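Local structure of CDGSH iron-sulfur domain-containing protein 3, mitochondrial (Homo sapiens, 6AVJ) at residues G19-K31 / F35-P49. The protein binds two [2Fe-2S] clusters, can pass them to the apoferredoxins FDX1 and FDX2, and contributes to iron and reactive-oxygen homeostasis in mitochondria. The protein carries 2 engineered substitutions. Residues are numbered along the deposited sequence; the frame is centred on the assembly and turned at random.
Sequences GKTYRWCVCGRSK and FCDGSCFFQRTGLSP. Engineered in segment 35-49: Cys40 (natural residue His). With FES (Fe2/s2 (inorganic) cluster), chain D.
Cys25 SG and Cys27 SG bind iron FE2 of the [2Fe-2S] cluster, and Cys36 SG and engineered Cys40 SG bind iron FE1, each at 2.4 Å, so the cluster bridges 19-31 and 35-49. Around it, Asp37 shows how one carboxylate can organise two chain segments. Its CB points toward 19-31, and with CG between backbone N and carbonyl carbon (chi1 70°) the carboxylate lies beside Ser30 and Lys31. There Lys31 N meets Asp37 OD2 at 2.8 Å from above the carboxylate plane, while OD1 takes Ser39 OG on its syn side, at 2.6 Å, and Ser39 N on its anti side, closing an Asx turn. An asparagine here would probably weaken this grip, since its amide nitrogen could not accept, leaving either Lys31 N or the Ser39 donors without a mate. Beside Asp37, Ser30 OG donates to Phe35 O at 2.7 Å, nearly along the C=O axis. Nearer strand 21-24, Cys36 N donates a hydrogen bond to Arg23 O at 2.9 Å, and the same carbonyl oxygen lies in plane at the edge of the Phe35 ring. That ring is slid past Tyr22, planes 27° apart, with CE1 near Tyr22 CD2. Leu47 CD1 packs on Cys27 CB at 3.6 Å. Three cysteines on a loop running into a short helix, with a histidine natural at the fourth position (Cys40 here), make the CDGSH cluster-binding motif of the NEET fold.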
ATOM      1  N   GLY A  19      -9.254 -16.747   3.890  1.00 16.15           N
ATOM      2  CA  GLY A  19     -10.261 -16.879   2.870  1.00 13.39           C
ATOM      3  C   GLY A  19     -10.810 -15.585   2.352  1.00 17.86           C
ATOM      4  O   GLY A  19     -11.671 -15.599   1.455  1.00 14.66           O
ATOM      5  N   LYS A  20     -10.409 -14.472   2.934  1.00 15.77           N
ATOM      6  CA  LYS A  20     -10.989 -13.193   2.569  1.00 16.01           C
ATOM      7  C   LYS A  20     -10.103 -12.559   1.517  1.00 15.31           C
ATOM      8  O   LYS A  20      -8.875 -12.684   1.575  1.00 12.37           O
ATOM      9  CB  LYS A  20     -11.125 -12.270   3.769  1.00 17.96           C
ATOM     10  CG  LYS A  20     -11.868 -10.996   3.467  1.00 20.33           C
ATOM     11  CD  LYS A  20     -12.305 -10.350   4.781  1.00 24.00           C
ATOM     12  CE  LYS A  20     -12.785  -8.924   4.605  1.00 23.99           C
ATOM     13  NZ  LYS A  20     -13.281  -8.437   5.922  1.00 34.60           N
ATOM     14  N   THR A  21     -10.736 -11.928   0.543  1.00 15.68           N
ATOM     15  CA  THR A  21     -10.023 -11.270  -0.556  1.00 13.58           C
ATOM     16  C   THR A  21      -9.787  -9.807  -0.230  1.00 14.25           C
ATOM     17  O   THR A  21     -10.696  -9.111   0.229  1.00 10.78           O
ATOM     18  CB  THR A  21     -10.801 -11.377  -1.875  1.00 15.63           C
ATOM     19  OG1 THR A  21     -10.836 -12.745  -2.246  1.00 17.46           O
ATOM     20  CG2 THR A  21     -10.111 -10.571  -2.989  1.00 18.84           C
ATOM     21  N   TYR A  22      -8.558  -9.350  -0.461  1.00 14.05           N
ATOM     22  CA  TYR A  22      -8.144  -7.993  -0.155  1.00 11.80           C
ATOM     23  C   TYR A  22      -7.573  -7.367  -1.420  1.00 11.33           C
ATOM     24  O   TYR A  22      -7.105  -8.083  -2.317  1.00 13.21           O
ATOM     25  CB  TYR A  22      -7.089  -7.965   0.971  1.00 14.23           C
ATOM     26  CG  TYR A  22      -7.588  -8.505   2.306  1.00 13.04           C
ATOM     27  CD1 TYR A  22      -7.538  -9.871   2.603  1.00 11.69           C
ATOM     28  CD2 TYR A  22      -8.176  -7.661   3.236  1.00 14.90           C
ATOM     29  CE1 TYR A  22      -8.038 -10.370   3.813  1.00 14.98           C
ATOM     30  CE2 TYR A  22      -8.659  -8.158   4.472  1.00 17.22           C
ATOM     31  CZ  TYR A  22      -8.579  -9.507   4.743  1.00 16.13           C
ATOM     32  OH  TYR A  22      -9.072  -9.989   5.942  1.00 14.39           O
ATOM     33  N   ARG A  23      -7.579  -6.021  -1.455  1.00 11.50           N
ATOM     34  CA  ARG A  23      -7.077  -5.234  -2.604  1.00 11.04           C
ATOM     35  C   ARG A  23      -6.150  -4.148  -2.074  1.00  9.03           C
ATOM     36  O   ARG A  23      -6.605  -3.131  -1.543  1.00 11.28           O
ATOM     37  CB  ARG A  23      -8.214  -4.644  -3.416  1.00 13.49           C
ATOM     38  CG  ARG A  23      -9.005  -5.730  -4.212  1.00 18.94           C
ATOM     39  CD  ARG A  23     -10.251  -5.201  -4.857  1.00 20.57           C
ATOM     40  NE  ARG A  23     -10.875  -6.241  -5.688  1.00 24.63           N
ATOM     41  CZ  ARG A  23     -11.624  -7.239  -5.219  1.00 26.27           C
ATOM     42  NH1 ARG A  23     -11.878  -7.344  -3.919  1.00 22.03           N
ATOM     43  NH2 ARG A  23     -12.139  -8.141  -6.051  1.00 32.79           N
ATOM     44  N   TRP A  24      -4.855  -4.406  -2.151  1.00  8.91           N
ATOM     45  CA  TRP A  24      -3.871  -3.490  -1.588  1.00 11.22           C
ATOM     46  C   TRP A  24      -3.688  -2.270  -2.483  1.00 10.70           C
ATOM     47  O   TRP A  24      -3.543  -2.397  -3.697  1.00  9.79           O
ATOM     48  CB  TRP A  24      -2.534  -4.175  -1.439  1.00  8.48           C
ATOM     49  CG  TRP A  24      -1.391  -3.290  -0.939  1.00  6.75           C
ATOM     50  CD1 TRP A  24      -1.298  -2.724   0.280  1.00 10.40           C
ATOM     51  CD2 TRP A  24      -0.185  -2.965  -1.628  1.00  8.55           C
ATOM     52  NE1 TRP A  24      -0.110  -2.054   0.409  1.00  9.73           N
ATOM     53  CE2 TRP A  24       0.600  -2.201  -0.756  1.00  8.99           C
ATOM     54  CE3 TRP A  24       0.337  -3.291  -2.883  1.00  8.97           C
ATOM     55  CZ2 TRP A  24       1.850  -1.678  -1.143  1.00 10.77           C
ATOM     56  CZ3 TRP A  24       1.561  -2.811  -3.247  1.00 12.38           C
ATOM     57  CH2 TRP A  24       2.307  -1.997  -2.388  1.00 10.29           C
ATOM     58  N   CYS A  25      -3.642  -1.088  -1.890  1.00 10.85           N
ATOM     59  CA  CYS A  25      -3.482   0.092  -2.727  1.00  9.14           C
ATOM     60  C   CYS A  25      -2.030   0.170  -3.198  1.00 11.31           C
ATOM     61  O   CYS A  25      -1.097   0.264  -2.388  1.00  9.39           O
ATOM     62  CB  CYS A  25      -3.917   1.360  -1.981  1.00 13.28           C
ATOM     63  SG  CYS A  25      -3.476   2.896  -2.836  1.00  9.56           S
ATOM     64  N   VAL A  26      -1.839   0.124  -4.516  1.00  9.22           N
ATOM     65  CA  VAL A  26      -0.491   0.238  -5.062  1.00 10.70           C
ATOM     66  C   VAL A  26      -0.123   1.679  -5.398  1.00 10.82           C
ATOM     67  O   VAL A  26       1.075   1.977  -5.564  1.00 10.99           O
ATOM     68  CB  VAL A  26      -0.330  -0.622  -6.329  1.00 12.35           C
ATOM     69  CG1 VAL A  26      -0.826  -2.044  -6.113  1.00 13.42           C
ATOM     70  CG2 VAL A  26      -1.039   0.029  -7.526  1.00 12.14           C
ATOM     71  N   CYS A  27      -1.106   2.557  -5.576  1.00  9.72           N
ATOM     72  CA  CYS A  27      -0.875   3.874  -6.169  1.00 12.34           C
ATOM     73  C   CYS A  27      -0.577   4.971  -5.146  1.00 12.95           C
ATOM     74  O   CYS A  27      -0.071   6.040  -5.535  1.00 12.26           O
ATOM     75  CB  CYS A  27      -2.082   4.292  -7.044  1.00 14.36           C
ATOM     76  SG  CYS A  27      -3.569   4.777  -6.040  1.00 11.45           S
ATOM     77  N   GLY A  28      -0.838   4.729  -3.861  1.00 11.05           N
ATOM     78  CA  GLY A  28      -0.649   5.702  -2.804  1.00 13.65           C
ATOM     79  C   GLY A  28      -1.759   6.725  -2.612  1.00 12.15           C
ATOM     80  O   GLY A  28      -1.648   7.558  -1.708  1.00 11.27           O
ATOM     81  N   ARG A  29      -2.844   6.656  -3.377  1.00  9.54           N
ATOM     82  CA  ARG A  29      -3.859   7.703  -3.349  1.00 15.82           C
ATOM     83  C   ARG A  29      -5.089   7.349  -2.512  1.00 13.93           C
ATOM     84  O   ARG A  29      -5.893   8.227  -2.220  1.00 12.27           O
ATOM     85  CB  ARG A  29      -4.293   8.034  -4.790  1.00 12.83           C
ATOM     86  CG  ARG A  29      -3.116   8.695  -5.624  1.00 13.39           C
ATOM     87  CD  ARG A  29      -3.415   8.891  -7.132  1.00 11.60           C
ATOM     88  NE  ARG A  29      -2.224   9.532  -7.703  1.00 10.95           N
ATOM     89  CZ  ARG A  29      -2.009  10.848  -7.697  1.00 14.32           C
ATOM     90  NH1 ARG A  29      -2.928  11.659  -7.221  1.00 12.26           N
ATOM     91  NH2 ARG A  29      -0.880  11.346  -8.187  1.00 17.00           N
ATOM     92  N   SER A  30      -5.294   6.090  -2.177  1.00 12.55           N
ATOM     93  CA  SER A  30      -6.475   5.733  -1.407  1.00 14.18           C
ATOM     94  C   SER A  30      -6.525   6.529  -0.107  1.00 13.24           C
ATOM     95  O   SER A  30      -5.508   6.723   0.568  1.00 14.88           O
ATOM     96  CB  SER A  30      -6.492   4.262  -1.060  1.00 11.85           C
ATOM     97  OG  SER A  30      -7.631   4.046  -0.175  1.00 14.96           O
ATOM     98  N   LYS A  31      -7.728   6.980   0.245  1.00 14.22           N
ATOM     99  CA  LYS A  31      -7.952   7.586   1.551  1.00 15.67           C
ATOM    100  C   LYS A  31      -8.376   6.546   2.592  1.00 20.17           C
ATOM    101  O   LYS A  31      -8.723   6.921   3.714  1.00 19.18           O
ATOM    102  CB  LYS A  31      -9.000   8.708   1.449  1.00 17.51           C
ATOM    103  CG  LYS A  31      -8.778   9.692   0.275  1.00 23.08           C
ATOM    104  CD  LYS A  31      -7.359  10.220   0.177  1.00 34.52           C
ATOM    105  CE  LYS A  31      -6.884  10.903   1.459  1.00 43.44           C
ATOM    106  NZ  LYS A  31      -5.434  11.384   1.366  1.00 42.91           N
ATOM    107  N   PHE A  35      -5.646  -0.149   1.857  1.00  8.61           N
ATOM    108  CA  PHE A  35      -6.432  -0.812   0.820  1.00 13.75           C
ATOM    109  C   PHE A  35      -6.970   0.188  -0.196  1.00 13.12           C
ATOM    110  O   PHE A  35      -7.106   1.379   0.081  1.00 11.93           O
ATOM    111  CB  PHE A  35      -7.618  -1.587   1.458  1.00 14.79           C
ATOM    112  CG  PHE A  35      -7.174  -2.632   2.452  1.00 13.65           C
ATOM    113  CD1 PHE A  35      -6.440  -3.711   2.029  1.00 14.30           C
ATOM    114  CD2 PHE A  35      -7.480  -2.510   3.809  1.00 19.67           C
ATOM    115  CE1 PHE A  35      -6.019  -4.671   2.923  1.00 15.11           C
ATOM    116  CE2 PHE A  35      -7.073  -3.447   4.704  1.00 17.38           C
ATOM    117  CZ  PHE A  35      -6.325  -4.533   4.267  1.00 14.53           C
ATOM    118  N   CYS A  36      -7.303  -0.331  -1.367  1.00 11.03           N
ATOM    119  CA  CYS A  36      -7.852   0.463  -2.467  1.00 16.11           C
ATOM    120  C   CYS A  36      -9.272   0.959  -2.157  1.00 16.27           C
ATOM    121  O   CYS A  36     -10.097   0.228  -1.612  1.00 17.87           O
ATOM    122  CB  CYS A  36      -7.832  -0.395  -3.729  1.00 12.46           C
ATOM    123  SG  CYS A  36      -8.546   0.241  -5.216  1.00 12.04           S
ATOM    124  N   ASP A  37      -9.520   2.229  -2.463  1.00 11.38           N
ATOM    125  CA  ASP A  37     -10.843   2.831  -2.422  1.00 15.49           C
ATOM    126  C   ASP A  37     -11.303   3.294  -3.800  1.00 20.10           C
ATOM    127  O   ASP A  37     -12.309   4.012  -3.901  1.00 14.87           O
ATOM    128  CB  ASP A  37     -10.869   4.008  -1.423  1.00 14.35           C
ATOM    129  CG  ASP A  37     -10.073   5.250  -1.879  1.00 15.98           C
ATOM    130  OD1 ASP A  37      -9.431   5.276  -2.993  1.00 11.86           O
ATOM    131  OD2 ASP A  37     -10.084   6.249  -1.078  1.00 15.23           O
ATOM    132  N   GLY A  38     -10.609   2.899  -4.861  1.00 13.39           N
ATOM    133  CA  GLY A  38     -11.022   3.259  -6.212  1.00 16.30           C
ATOM    134  C   GLY A  38     -10.373   4.510  -6.771  1.00 17.41           C
ATOM    135  O   GLY A  38     -10.558   4.803  -7.958  1.00 13.01           O
ATOM    136  N   SER A  39      -9.592   5.236  -5.967  1.00 12.15           N
ATOM    137  CA  SER A  39      -8.948   6.456  -6.455  1.00 14.07           C
ATOM    138  C   SER A  39      -8.109   6.188  -7.687  1.00 13.53           C
ATOM    139  O   SER A  39      -8.023   7.044  -8.582  1.00 11.47           O
ATOM    140  CB  SER A  39      -8.071   7.066  -5.367  1.00 11.94           C
ATOM    141  OG  SER A  39      -8.849   7.441  -4.246  1.00 13.20           O
ATOM    142  N   CYS A  40      -7.439   5.024  -7.723  1.00 13.65           N
ATOM    143  CA  CYS A  40      -6.663   4.619  -8.903  1.00 12.75           C
ATOM    144  C   CYS A  40      -7.484   4.732 -10.170  1.00 13.84           C
ATOM    145  O   CYS A  40      -6.941   5.072 -11.231  1.00 13.23           O
ATOM    146  CB  CYS A  40      -6.168   3.177  -8.742  1.00 13.22           C
ATOM    147  SG  CYS A  40      -7.481   2.109  -8.134  1.00 13.53           S
ATOM    148  N   PHE A  41      -8.793   4.434 -10.078  1.00 11.88           N
ATOM    149  CA  PHE A  41      -9.704   4.420 -11.220  1.00 16.68           C
ATOM    150  C   PHE A  41     -10.317   5.794 -11.470  1.00 13.65           C
ATOM    151  O   PHE A  41     -10.417   6.228 -12.624  1.00 18.67           O
ATOM    152  CB  PHE A  41     -10.841   3.383 -11.008  1.00 21.14           C
ATOM    153  CG  PHE A  41     -10.357   1.992 -10.705  1.00 26.73           C
ATOM    154  CD1 PHE A  41     -10.945   1.236  -9.673  1.00 36.28           C
ATOM    155  CD2 PHE A  41      -9.308   1.413 -11.441  1.00 35.72           C
ATOM    156  CE1 PHE A  41     -10.493  -0.062  -9.386  1.00 33.46           C
ATOM    157  CE2 PHE A  41      -8.860   0.113 -11.151  1.00 33.40           C
ATOM    158  CZ  PHE A  41      -9.454  -0.613 -10.126  1.00 30.07           C
ATOM    159  N   PHE A  42     -10.773   6.464 -10.400  1.00 17.72           N
ATOM    160  CA  PHE A  42     -11.451   7.755 -10.536  1.00 18.44           C
ATOM    161  C   PHE A  42     -10.518   8.808 -11.106  1.00 15.26           C
ATOM    162  O   PHE A  42     -10.975   9.739 -11.785  1.00 16.23           O
ATOM    163  CB  PHE A  42     -11.979   8.253  -9.176  1.00 17.74           C
ATOM    164  CG  PHE A  42     -12.868   7.256  -8.444  1.00 21.28           C
ATOM    165  CD1 PHE A  42     -13.724   6.425  -9.138  1.00 23.52           C
ATOM    166  CD2 PHE A  42     -12.815   7.149  -7.071  1.00 21.46           C
ATOM    167  CE1 PHE A  42     -14.535   5.508  -8.462  1.00 29.50           C
ATOM    168  CE2 PHE A  42     -13.616   6.238  -6.389  1.00 25.49           C
ATOM    169  CZ  PHE A  42     -14.477   5.417  -7.094  1.00 25.73           C
ATOM    170  N   GLN A  43      -9.224   8.703 -10.790  1.00 10.74           N
ATOM    171  CA  GLN A  43      -8.189   9.616 -11.258  1.00 15.21           C
ATOM    172  C   GLN A  43      -7.475   9.093 -12.491  1.00 17.32           C
ATOM    173  O   GLN A  43      -6.481   9.689 -12.932  1.00 16.57           O
ATOM    174  CB  GLN A  43      -7.198   9.884 -10.120  1.00 14.58           C
ATOM    175  CG  GLN A  43      -7.841  10.526  -8.913  1.00 15.44           C
ATOM    176  CD  GLN A  43      -6.855  10.830  -7.746  1.00 16.09           C
ATOM    177  OE1 GLN A  43      -5.727  11.198  -7.964  1.00 20.01           O
ATOM    178  NE2 GLN A  43      -7.346  10.778  -6.532  1.00 18.20           N
ATOM    179  N   ARG A  44      -7.963   7.993 -13.067  1.00 13.08           N
ATOM    180  CA  ARG A  44      -7.428   7.459 -14.327  1.00 17.27           C
ATOM    181  C   ARG A  44      -5.897   7.337 -14.290  1.00 19.92           C
ATOM    182  O   ARG A  44      -5.176   7.751 -15.195  1.00 16.66           O
ATOM    183  CB  ARG A  44      -7.935   8.286 -15.513  1.00 18.34           C
ATOM    184  CG  ARG A  44      -9.487   8.259 -15.605  1.00 16.30           C
ATOM    185  CD  ARG A  44     -10.092   8.853 -16.907  1.00 22.04           C
ATOM    186  NE  ARG A  44      -9.708   8.078 -18.083  1.00 18.72           N
ATOM    187  CZ  ARG A  44      -8.822   8.467 -18.991  1.00 24.53           C
ATOM    188  NH1 ARG A  44      -8.234   9.646 -18.906  1.00 16.57           N
ATOM    189  NH2 ARG A  44      -8.518   7.674 -19.998  1.00 19.35           N
ATOM    190  N   THR A  45      -5.396   6.701 -13.234  1.00 13.40           N
ATOM    191  CA  THR A  45      -3.957   6.582 -13.077  1.00 15.60           C
ATOM    192  C   THR A  45      -3.335   5.531 -13.994  1.00 14.52           C
ATOM    193  O   THR A  45      -2.118   5.501 -14.114  1.00 13.52           O
ATOM    194  CB  THR A  45      -3.578   6.193 -11.644  1.00 13.14           C
ATOM    195  OG1 THR A  45      -4.074   4.867 -11.356  1.00 10.71           O
ATOM    196  CG2 THR A  45      -4.123   7.189 -10.611  1.00 12.74           C
ATOM    197  N   GLY A  46      -4.123   4.608 -14.534  1.00 14.85           N
ATOM    198  CA  GLY A  46      -3.582   3.437 -15.194  1.00 19.23           C
ATOM    199  C   GLY A  46      -3.146   2.341 -14.247  1.00 15.31           C
ATOM    200  O   GLY A  46      -2.734   1.275 -14.719  1.00 17.74           O
ATOM    201  N   LEU A  47      -3.186   2.578 -12.928  1.00 16.23           N
ATOM    202  CA  LEU A  47      -2.784   1.581 -11.930  1.00 14.83           C
ATOM    203  C   LEU A  47      -4.025   0.871 -11.436  1.00 19.39           C
ATOM    204  O   LEU A  47      -5.145   1.327 -11.654  1.00 17.27           O
ATOM    205  CB  LEU A  47      -2.035   2.252 -10.767  1.00 12.63           C
ATOM    206  CG  LEU A  47      -0.745   2.978 -11.189  1.00 13.02           C
ATOM    207  CD1 LEU A  47      -0.176   3.824 -10.021  1.00 13.05           C
ATOM    208  CD2 LEU A  47       0.317   2.018 -11.738  1.00 18.26           C
ATOM    209  N   SER A  48      -3.829  -0.276 -10.789  1.00 13.47           N
ATOM    210  CA  SER A  48      -4.954  -0.996 -10.227  1.00 12.06           C
ATOM    211  C   SER A  48      -4.455  -1.813  -9.033  1.00 13.29           C
ATOM    212  O   SER A  48      -3.260  -2.093  -8.947  1.00 11.07           O
ATOM    213  CB  SER A  48      -5.632  -1.892 -11.278  1.00 18.83           C
ATOM    214  OG  SER A  48      -4.740  -2.867 -11.682  1.00 28.06           O
ATOM    215  N   PRO A  49      -5.321  -2.133  -8.071  1.00 12.97           N
ATOM    216  CA  PRO A  49      -4.836  -2.656  -6.782  1.00 13.04           C
ATOM    217  C   PRO A  49      -4.336  -4.091  -6.913  1.00  9.11           C
ATOM    218  O   PRO A  49      -4.688  -4.820  -7.849  1.00 13.34           O
ATOM    219  CB  PRO A  49      -6.074  -2.573  -5.883  1.00 14.92           C
ATOM    220  CG  PRO A  49      -7.199  -2.766  -6.819  1.00 16.11           C
ATOM    221  CD  PRO A  49      -6.774  -1.951  -8.045  1.00 16.41           C
TER
HETATM  222 FE1  FES D 201      -6.823   1.706  -5.895  1.00 13.79          FE
HETATM  223 FE2  FES D 201      -4.662   2.960  -4.867  1.00 13.51          FE
HETATM  224  S1  FES D 201      -4.655   1.122  -6.046  1.00 12.13           S
HETATM  225  S2  FES D 201      -6.772   3.526  -4.637  1.00 11.52           S
HETATM  226  O   HOH W   1      -5.069  11.828  -4.747  1.00 40.13           O